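Local coordinates for MSHA biogenesis protein MshE (Vibrio cholerae, PDB 5HTL) that binds the bacterial second messenger cyclic di-GMP through its N-terminal region and probably takes part in biogenesis of the MSHA pilus, at residues Leu102-Ser107 with Tyr125-Val130; His86-Arg91 with Asp139-Tyr144. One frame throughout, in Å; residues are numbered along the deposited sequence.

Contact 1: Leu102-Ser107 with Tyr125-Val130; sequences LRIAMS and YGFEFV
Arg103 and Glu128 meet as an ion pair on one face of two neighbouring parallel strands. NH2 of Arg103 lies 2.9 Å from OE2 of Glu128, but the N-H...O angle of 128° makes the hydrogen bond weak, and the guanidinium and carboxylate planes stand 81° apart. A bend at chi3 (-66°) turns NE of Arg103 off the line of its chain, whereas Glu128 is extended beyond CG. Further along this face, CG2 of Val130 packs 3.8 Å from CB of Ala105.

Leu102, Ile104, Phe127 and Phe129 make the other face apolar. Leu102 sets CD2 over the Tyr125 ring, 4.0 Å from its centroid, while its CD1 touches CB of the same tyrosine. CD1 of Ile104 reaches one face of the Phe127 ring, 3.6 Å from CD2 of that ring, in a second CH-pi contact. At the end of its strand, selenomethionine Met106 lies side by side with Phe129, and SE of Met106 approaches CE1 of Phe129 obliquely at 3.7 Å, a Met-aromatic contact.

Five backbone hydrogen bonds fix the register, from Leu102 N to Gly126 O (2.8 Å) at one end to Met106 N and Val130 O (2.9 Å) at the other. Farther out, Leu118 of helix 112-121 touches Ile104 and Phe129, and Leu119 touches Phe127, so that helix covers the aromatic face. On the charged face, Thr35 and Gly36 of the second subunit pack against Arg103 and Val130, respectively. The two adjacent parallel strands are connected through helix 112-121, the beta-alpha-beta unit of this MshEN domain.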
ATOM      1  N   LEU A 102     -11.362   4.996   0.827  1.00 18.08           N
ATOM      2  CA  LEU A 102     -11.589   4.332   2.102  1.00 15.94           C
ATOM      3  C   LEU A 102     -10.257   3.811   2.614  1.00 16.07           C
ATOM      4  O   LEU A 102      -9.450   3.288   1.849  1.00 17.34           O
ATOM      5  CB  LEU A 102     -12.532   3.139   1.939  1.00 16.84           C
ATOM      6  CG  LEU A 102     -13.913   3.404   1.346  1.00 20.06           C
ATOM      7  CD1 LEU A 102     -14.722   2.111   1.280  1.00 18.77           C
ATOM      8  CD2 LEU A 102     -14.633   4.400   2.199  1.00 20.31           C
ATOM      9  N   ARG A 103     -10.041   3.951   3.914  1.00 14.00           N
ATOM     10  CA  ARG A 103      -8.953   3.254   4.560  1.00 14.24           C
ATOM     11  C   ARG A 103      -9.550   1.990   5.156  1.00  8.66           C
ATOM     12  O   ARG A 103     -10.507   2.052   5.913  1.00 12.87           O
ATOM     13  CB  ARG A 103      -8.325   4.117   5.648  1.00 15.44           C
ATOM     14  CG  ARG A 103      -7.189   3.424   6.405  1.00 15.39           C
ATOM     15  CD  ARG A 103      -6.367   4.398   7.238  1.00 19.08           C
ATOM     16  NE  ARG A 103      -5.658   5.317   6.362  1.00 19.84           N
ATOM     17  CZ  ARG A 103      -5.997   6.591   6.187  1.00 17.12           C
ATOM     18  NH1 ARG A 103      -7.003   7.114   6.875  1.00 19.93           N
ATOM     19  NH2 ARG A 103      -5.303   7.344   5.345  1.00 20.39           N
ATOM     20  N   ILE A 104      -8.943   0.857   4.828  1.00 12.11           N
ATOM     21  CA  ILE A 104      -9.483  -0.433   5.234  1.00 12.16           C
ATOM     22  C   ILE A 104      -8.421  -1.252   5.954  1.00 11.55           C
ATOM     23  O   ILE A 104      -7.353  -1.530   5.406  1.00 11.45           O
ATOM     24  CB  ILE A 104     -10.007  -1.229   4.016  1.00 14.42           C
ATOM     25  CG1 ILE A 104     -11.093  -0.426   3.282  1.00 16.98           C
ATOM     26  CG2 ILE A 104     -10.543  -2.600   4.450  1.00 13.61           C
ATOM     27  CD1 ILE A 104     -11.758  -1.173   2.140  1.00 21.32           C
ATOM     28  N   ALA A 105      -8.736  -1.637   7.189  1.00 10.81           N
ATOM     29  CA  ALA A 105      -7.875  -2.541   7.954  1.00 11.52           C
ATOM     30  C   ALA A 105      -8.245  -3.978   7.634  1.00 10.56           C
ATOM     31  O   ALA A 105      -9.417  -4.333   7.667  1.00 11.38           O
ATOM     32  CB  ALA A 105      -8.011  -2.270   9.449  1.00 14.58           C
HETATM   33  N   MSE A 106      -7.265  -4.802   7.285  1.00 11.58           N
HETATM   34  CA  MSE A 106      -7.517  -6.220   7.028  1.00 11.00           C
HETATM   35  C   MSE A 106      -6.562  -7.079   7.814  1.00 12.18           C
HETATM   36  O   MSE A 106      -5.431  -6.681   8.074  1.00 12.38           O
HETATM   37  CB  MSE A 106      -7.324  -6.540   5.552  1.00 15.34           C
HETATM   38  CG  MSE A 106      -8.307  -5.873   4.644  1.00 19.17           C
HETATM   39 SE   MSE A 106      -7.993  -6.461   2.835  0.35 19.13          SE
HETATM   40  CE  MSE A 106      -8.622  -8.285   2.969  1.00 21.39           C
ATOM     41  N   SER A 107      -7.004  -8.277   8.173  1.00 10.66           N
ATOM     42  CA  SER A 107      -6.128  -9.231   8.836  1.00 13.38           C
ATOM     43  C   SER A 107      -5.200  -9.859   7.802  1.00 13.48           C
ATOM     44  O   SER A 107      -4.066 -10.223   8.109  1.00 13.92           O
ATOM     45  CB  SER A 107      -6.947 -10.325   9.510  1.00 21.47           C
ATOM     46  OG  SER A 107      -7.382 -11.260   8.557  1.00 24.28           O
ATOM     47  N   TYR A 125     -15.501   3.195  -4.561  1.00 36.04           N
ATOM     48  CA  TYR A 125     -14.553   3.674  -3.573  1.00 28.18           C
ATOM     49  C   TYR A 125     -13.242   3.002  -3.918  1.00 29.69           C
ATOM     50  O   TYR A 125     -13.236   1.833  -4.306  1.00 30.74           O
ATOM     51  CB  TYR A 125     -14.967   3.274  -2.160  1.00 24.02           C
ATOM     52  CG  TYR A 125     -16.042   4.129  -1.534  1.00 28.56           C
ATOM     53  CD1 TYR A 125     -15.768   5.427  -1.114  1.00 29.24           C
ATOM     54  CD2 TYR A 125     -17.321   3.628  -1.325  1.00 32.42           C
ATOM     55  CE1 TYR A 125     -16.752   6.211  -0.523  1.00 34.96           C
ATOM     56  CE2 TYR A 125     -18.310   4.404  -0.735  1.00 36.92           C
ATOM     57  CZ  TYR A 125     -18.019   5.692  -0.337  1.00 36.84           C
ATOM     58  OH  TYR A 125     -19.006   6.456   0.250  1.00 42.00           O
ATOM     59  N   GLY A 126     -12.144   3.748  -3.807  1.00 28.09           N
ATOM     60  CA  GLY A 126     -10.811   3.179  -3.888  1.00 26.59           C
ATOM     61  C   GLY A 126     -10.328   2.939  -2.469  1.00 20.40           C
ATOM     62  O   GLY A 126     -10.941   3.445  -1.525  1.00 22.49           O
ATOM     63  N   PHE A 127      -9.262   2.157  -2.313  1.00 22.08           N
ATOM     64  CA  PHE A 127      -8.845   1.707  -0.983  1.00 20.35           C
ATOM     65  C   PHE A 127      -7.395   2.030  -0.633  1.00 22.46           C
ATOM     66  O   PHE A 127      -6.503   1.972  -1.476  1.00 23.02           O
ATOM     67  CB  PHE A 127      -9.021   0.189  -0.828  1.00 21.69           C
ATOM     68  CG  PHE A 127     -10.306  -0.350  -1.384  1.00 22.14           C
ATOM     69  CD1 PHE A 127     -10.302  -1.518  -2.136  1.00 27.06           C
ATOM     70  CD2 PHE A 127     -11.512   0.281  -1.141  1.00 27.64           C
ATOM     71  CE1 PHE A 127     -11.478  -2.034  -2.651  1.00 28.34           C
ATOM     72  CE2 PHE A 127     -12.693  -0.225  -1.660  1.00 27.46           C
ATOM     73  CZ  PHE A 127     -12.673  -1.386  -2.412  1.00 27.31           C
ATOM     74  N   GLU A 128      -7.173   2.348   0.637  1.00 16.47           N
ATOM     75  CA  GLU A 128      -5.844   2.298   1.217  1.00 21.45           C
ATOM     76  C   GLU A 128      -5.885   1.178   2.247  1.00 15.15           C
ATOM     77  O   GLU A 128      -6.769   1.175   3.097  1.00 19.03           O
ATOM     78  CB  GLU A 128      -5.504   3.616   1.915  1.00 17.18           C
ATOM     79  CG  GLU A 128      -5.510   4.847   1.026  1.00 22.14           C
ATOM     80  CD  GLU A 128      -5.195   6.110   1.808  1.00 34.69           C
ATOM     81  OE1 GLU A 128      -5.638   7.199   1.389  1.00 40.98           O
ATOM     82  OE2 GLU A 128      -4.515   6.008   2.851  1.00 43.31           O
ATOM     83  N   PHE A 129      -4.934   0.247   2.177  1.00 13.48           N
ATOM     84  CA  PHE A 129      -4.929  -0.909   3.079  1.00 13.03           C
ATOM     85  C   PHE A 129      -3.934  -0.772   4.216  1.00 14.37           C
ATOM     86  O   PHE A 129      -2.828  -0.258   4.040  1.00 12.96           O
ATOM     87  CB  PHE A 129      -4.628  -2.213   2.329  1.00 16.13           C
ATOM     88  CG  PHE A 129      -5.673  -2.596   1.321  1.00 19.73           C
ATOM     89  CD1 PHE A 129      -6.944  -2.966   1.725  1.00 21.72           C
ATOM     90  CD2 PHE A 129      -5.373  -2.601  -0.033  1.00 27.39           C
ATOM     91  CE1 PHE A 129      -7.909  -3.332   0.787  1.00 25.14           C
ATOM     92  CE2 PHE A 129      -6.327  -2.960  -0.968  1.00 24.84           C
ATOM     93  CZ  PHE A 129      -7.593  -3.324  -0.556  1.00 24.87           C
ATOM     94  N   VAL A 130      -4.335  -1.250   5.385  1.00 10.87           N
ATOM     95  CA  VAL A 130      -3.447  -1.386   6.526  1.00 10.91           C
ATOM     96  C   VAL A 130      -3.706  -2.757   7.136  1.00  9.89           C
ATOM     97  O   VAL A 130      -4.750  -3.363   6.904  1.00 11.21           O
ATOM     98  CB  VAL A 130      -3.652  -0.258   7.568  1.00 12.34           C
ATOM     99  CG1 VAL A 130      -3.489   1.127   6.922  1.00 13.78           C
ATOM    100  CG2 VAL A 130      -5.005  -0.360   8.233  1.00 12.96           C
TER

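Contact 2: His86-Arg91 with Asp139-Tyr144; sequences HARRLR and DGFDRY
Phe141 presents two different groups to Arg88: its CB sits over the centre of the guanidinium, while its ring receives the aliphatic part of the same arginine. CB of Phe141 is 3.5 Å from CZ of Arg88, and CG of Arg88 makes an off-centre CH-pi contact 4.2 Å from the centroid of the Phe141 ring. The two side chains slide past each other in opposite directions, the arginine extended from CG to NE, with guanidinium and ring planes 60° apart.

Ala87 meets the far end of the same ring. CB of Ala87 packs 3.8 Å from CE2 of Phe141, and O of Ala87 comes 3.3 Å from CZ of that ring, obliquely to it. Such side-chain bridging fits the wide, nearly antiparallel setting of the helix segments, whose axes are 10.8 Å apart at 174°. Helix 84-90 ends here in a Schellman motif with Arg91, at positive phi, as C-prime residue; CA of Arg91 lies at the edge of the Phe141 ring.

Arg88 NH2 donates to Asp142 OD1 over 2.8 Å in a nearly straight bond (173°), the oxygen lying in the guanidinium plane. NE of Arg88 pairs with Glu84, and a water links NH2 to Phe141 O. Two carboxylates therefore share one guanidinium, which probably stabilises its positive charge and holds it flat against CB of Phe141.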
ATOM      1  N   HIS A  86     -20.367  -8.845   5.551  1.00 14.74           N
ATOM      2  CA  HIS A  86     -19.239  -8.837   4.628  1.00 15.23           C
ATOM      3  C   HIS A  86     -17.925  -8.499   5.317  1.00 13.52           C
ATOM      4  O   HIS A  86     -16.893  -9.096   5.023  1.00 13.80           O
ATOM      5  CB  HIS A  86     -19.522  -7.902   3.462  1.00 17.22           C
ATOM      6  CG  HIS A  86     -20.688  -8.351   2.639  1.00 20.18           C
ATOM      7  ND1 HIS A  86     -20.670  -9.523   1.924  1.00 26.09           N
ATOM      8  CD2 HIS A  86     -21.918  -7.812   2.471  1.00 22.09           C
ATOM      9  CE1 HIS A  86     -21.842  -9.682   1.323  1.00 23.83           C
ATOM     10  NE2 HIS A  86     -22.613  -8.660   1.637  1.00 22.43           N
ATOM     11  N   ALA A  87     -17.965  -7.542   6.240  1.00 14.60           N
ATOM     12  CA  ALA A  87     -16.791  -7.206   7.036  1.00 13.35           C
ATOM     13  C   ALA A  87     -16.259  -8.444   7.760  1.00 10.50           C
ATOM     14  O   ALA A  87     -15.070  -8.741   7.714  1.00 11.26           O
ATOM     15  CB  ALA A  87     -17.140  -6.097   8.030  1.00 13.60           C
ATOM     16  N   ARG A  88     -17.144  -9.192   8.402  1.00 11.84           N
ATOM     17  CA  ARG A  88     -16.749 -10.404   9.107  1.00 11.53           C
ATOM     18  C   ARG A  88     -16.237 -11.489   8.163  1.00 10.64           C
ATOM     19  O   ARG A  88     -15.209 -12.098   8.441  1.00 11.70           O
ATOM     20  CB  ARG A  88     -17.889 -10.914   9.993  1.00 12.73           C
ATOM     21  CG  ARG A  88     -18.177  -9.967  11.166  1.00 12.00           C
ATOM     22  CD  ARG A  88     -19.279 -10.528  12.075  1.00 14.07           C
ATOM     23  NE  ARG A  88     -19.566  -9.671  13.226  1.00 15.76           N
ATOM     24  CZ  ARG A  88     -18.895  -9.693  14.379  1.00 14.87           C
ATOM     25  NH1 ARG A  88     -17.853 -10.501  14.550  1.00 15.66           N
ATOM     26  NH2 ARG A  88     -19.248  -8.885  15.367  1.00 15.82           N
ATOM     27  N   ARG A  89     -16.915 -11.705   7.039  1.00 10.67           N
ATOM     28  CA  ARG A  89     -16.474 -12.720   6.070  1.00 12.17           C
ATOM     29  C   ARG A  89     -15.078 -12.434   5.540  1.00 12.95           C
ATOM     30  O   ARG A  89     -14.248 -13.344   5.421  1.00 12.63           O
ATOM     31  CB  ARG A  89     -17.435 -12.818   4.878  1.00 12.41           C
ATOM     32  CG  ARG A  89     -16.993 -13.851   3.818  1.00 16.02           C
ATOM     33  CD  ARG A  89     -16.312 -13.166   2.640  1.00 26.96           C
ATOM     34  NE  ARG A  89     -15.594 -14.044   1.708  1.00 28.94           N
ATOM     35  CZ  ARG A  89     -14.294 -14.329   1.780  1.00 30.61           C
ATOM     36  NH1 ARG A  89     -13.546 -13.835   2.757  1.00 30.87           N
ATOM     37  NH2 ARG A  89     -13.738 -15.119   0.871  1.00 36.38           N
ATOM     38  N   LEU A  90     -14.824 -11.160   5.234  1.00 12.03           N
ATOM     39  CA  LEU A  90     -13.611 -10.734   4.553  1.00 12.17           C
ATOM     40  C   LEU A  90     -12.509 -10.344   5.524  1.00 12.91           C
ATOM     41  O   LEU A  90     -11.380 -10.052   5.101  1.00 13.90           O
ATOM     42  CB  LEU A  90     -13.939  -9.540   3.650  1.00 14.05           C
ATOM     43  CG  LEU A  90     -14.913  -9.852   2.516  1.00 14.59           C
ATOM     44  CD1 LEU A  90     -15.374  -8.578   1.822  1.00 21.23           C
ATOM     45  CD2 LEU A  90     -14.232 -10.778   1.525  1.00 21.77           C
ATOM     46  N   ARG A  91     -12.825 -10.339   6.816  1.00 11.99           N
ATOM     47  CA  ARG A  91     -11.922  -9.848   7.863  1.00 11.54           C
ATOM     48  C   ARG A  91     -11.354  -8.477   7.485  1.00 11.24           C
ATOM     49  O   ARG A  91     -10.136  -8.268   7.439  1.00 12.49           O
ATOM     50  CB  ARG A  91     -10.838 -10.878   8.196  1.00 13.54           C
ATOM     51  CG  ARG A  91     -11.427 -12.207   8.705  1.00 14.23           C
ATOM     52  CD  ARG A  91     -10.340 -13.255   8.913  1.00 19.47           C
ATOM     53  NE  ARG A  91      -9.734 -13.639   7.644  1.00 18.27           N
ATOM     54  CZ  ARG A  91      -8.615 -14.347   7.529  1.00 21.88           C
ATOM     55  NH1 ARG A  91      -7.985 -14.775   8.614  1.00 21.62           N
ATOM     56  NH2 ARG A  91      -8.134 -14.633   6.330  1.00 21.53           N
ATOM     57  N   ASP A 139     -12.548  -7.828  17.621  1.00 14.25           N
ATOM     58  CA  ASP A 139     -12.967  -6.910  18.678  1.00 16.57           C
ATOM     59  C   ASP A 139     -13.576  -5.651  18.064  1.00 16.37           C
ATOM     60  O   ASP A 139     -14.556  -5.117  18.572  1.00 17.39           O
ATOM     61  CB  ASP A 139     -11.795  -6.524  19.580  1.00 17.62           C
ATOM     62  CG  ASP A 139     -11.358  -7.644  20.496  1.00 25.45           C
ATOM     63  OD1 ASP A 139     -10.213  -7.573  20.998  1.00 28.83           O
ATOM     64  OD2 ASP A 139     -12.150  -8.583  20.725  1.00 27.99           O
ATOM     65  N   GLY A 140     -12.993  -5.179  16.965  1.00 14.00           N
ATOM     66  CA  GLY A 140     -13.515  -4.025  16.258  1.00 14.21           C
ATOM     67  C   GLY A 140     -14.925  -4.258  15.745  1.00 14.17           C
ATOM     68  O   GLY A 140     -15.797  -3.409  15.929  1.00 16.03           O
ATOM     69  N   PHE A 141     -15.170  -5.409  15.118  1.00 14.89           N
ATOM     70  CA  PHE A 141     -16.519  -5.756  14.655  1.00 13.83           C
ATOM     71  C   PHE A 141     -17.535  -5.696  15.792  1.00 16.00           C
ATOM     72  O   PHE A 141     -18.653  -5.216  15.604  1.00 20.92           O
ATOM     73  CB  PHE A 141     -16.540  -7.158  14.028  1.00 15.67           C
ATOM     74  CG  PHE A 141     -15.643  -7.307  12.826  1.00 14.42           C
ATOM     75  CD1 PHE A 141     -15.011  -8.520  12.577  1.00 13.96           C
ATOM     76  CD2 PHE A 141     -15.436  -6.249  11.949  1.00 14.54           C
ATOM     77  CE1 PHE A 141     -14.173  -8.679  11.469  1.00 13.60           C
ATOM     78  CE2 PHE A 141     -14.591  -6.400  10.839  1.00 15.46           C
ATOM     79  CZ  PHE A 141     -13.969  -7.617  10.605  1.00 14.03           C
ATOM     80  N   ASP A 142     -17.140  -6.186  16.959  1.00 16.49           N
ATOM     81  CA  ASP A 142     -18.028  -6.234  18.119  1.00 20.29           C
ATOM     82  C   ASP A 142     -18.308  -4.836  18.657  1.00 23.22           C
ATOM     83  O   ASP A 142     -19.377  -4.564  19.219  1.00 23.35           O
ATOM     84  CB  ASP A 142     -17.406  -7.108  19.212  1.00 19.32           C
ATOM     85  CG  ASP A 142     -17.264  -8.557  18.790  1.00 28.07           C
ATOM     86  OD1 ASP A 142     -18.021  -8.991  17.896  1.00 34.06           O
ATOM     87  OD2 ASP A 142     -16.400  -9.265  19.353  1.00 31.41           O
ATOM     88  N   ARG A 143     -17.340  -3.954  18.449  1.00 22.00           N
ATOM     89  CA  ARG A 143     -17.318  -2.605  18.995  1.00 26.55           C
ATOM     90  C   ARG A 143     -18.061  -1.606  18.112  1.00 28.31           C
ATOM     91  O   ARG A 143     -18.775  -0.725  18.611  1.00 27.31           O
ATOM     92  CB  ARG A 143     -15.849  -2.180  19.144  1.00 25.22           C
ATOM     93  CG  ARG A 143     -15.592  -0.793  19.679  1.00 31.41           C
ATOM     94  CD  ARG A 143     -14.179  -0.706  20.249  1.00 28.92           C
ATOM     95  NE  ARG A 143     -13.151  -0.443  19.237  1.00 28.60           N
ATOM     96  CZ  ARG A 143     -12.122  -1.245  18.971  1.00 24.39           C
ATOM     97  NH1 ARG A 143     -11.967  -2.381  19.632  1.00 28.96           N
ATOM     98  NH2 ARG A 143     -11.244  -0.910  18.036  1.00 27.18           N
ATOM     99  N   TYR A 144     -17.903  -1.753  16.799  1.00 19.43           N
ATOM    100  CA  TYR A 144     -18.368  -0.744  15.857  1.00 19.72           C
ATOM    101  C   TYR A 144     -19.667  -1.081  15.127  1.00 23.24           C
ATOM    102  O   TYR A 144     -20.247  -0.214  14.473  1.00 30.23           O
ATOM    103  CB  TYR A 144     -17.272  -0.427  14.841  1.00 21.22           C
ATOM    104  CG  TYR A 144     -16.029   0.167  15.467  1.00 19.46           C
ATOM    105  CD1 TYR A 144     -16.082   1.387  16.133  1.00 24.11           C
ATOM    106  CD2 TYR A 144     -14.806  -0.486  15.398  1.00 17.49           C
ATOM    107  CE1 TYR A 144     -14.950   1.937  16.712  1.00 27.96           C
ATOM    108  CE2 TYR A 144     -13.671   0.056  15.976  1.00 20.38           C
ATOM    109  CZ  TYR A 144     -13.750   1.267  16.630  1.00 22.49           C
ATOM    110  OH  TYR A 144     -12.618   1.809  17.203  1.00 25.17           O
TER
HETATM  111  O   HOH W   1     -21.322  -6.586  16.277  1.00 33.93           O

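How the contacts relate
After four earlier helices the chain reaches helix 84-90, whose return partner is the C-terminal helix 134-144; contact 2 closes this longer loop, with 47 residues between its segments. Contact 1 is nested inside it, joining strands 101-106 and 126-131, which helix 112-121 connects. The centres are 13 Å apart, yet the contacts touch: Ser107 N lies 3.2 Å from Arg91 O, a probable hydrogen bond, and CE of Met106 packs against Leu90 O. Strand 126-131 is followed directly by helix 134-144. Together the contacts tie the three-stranded sheet to helices 84-90 and 134-144.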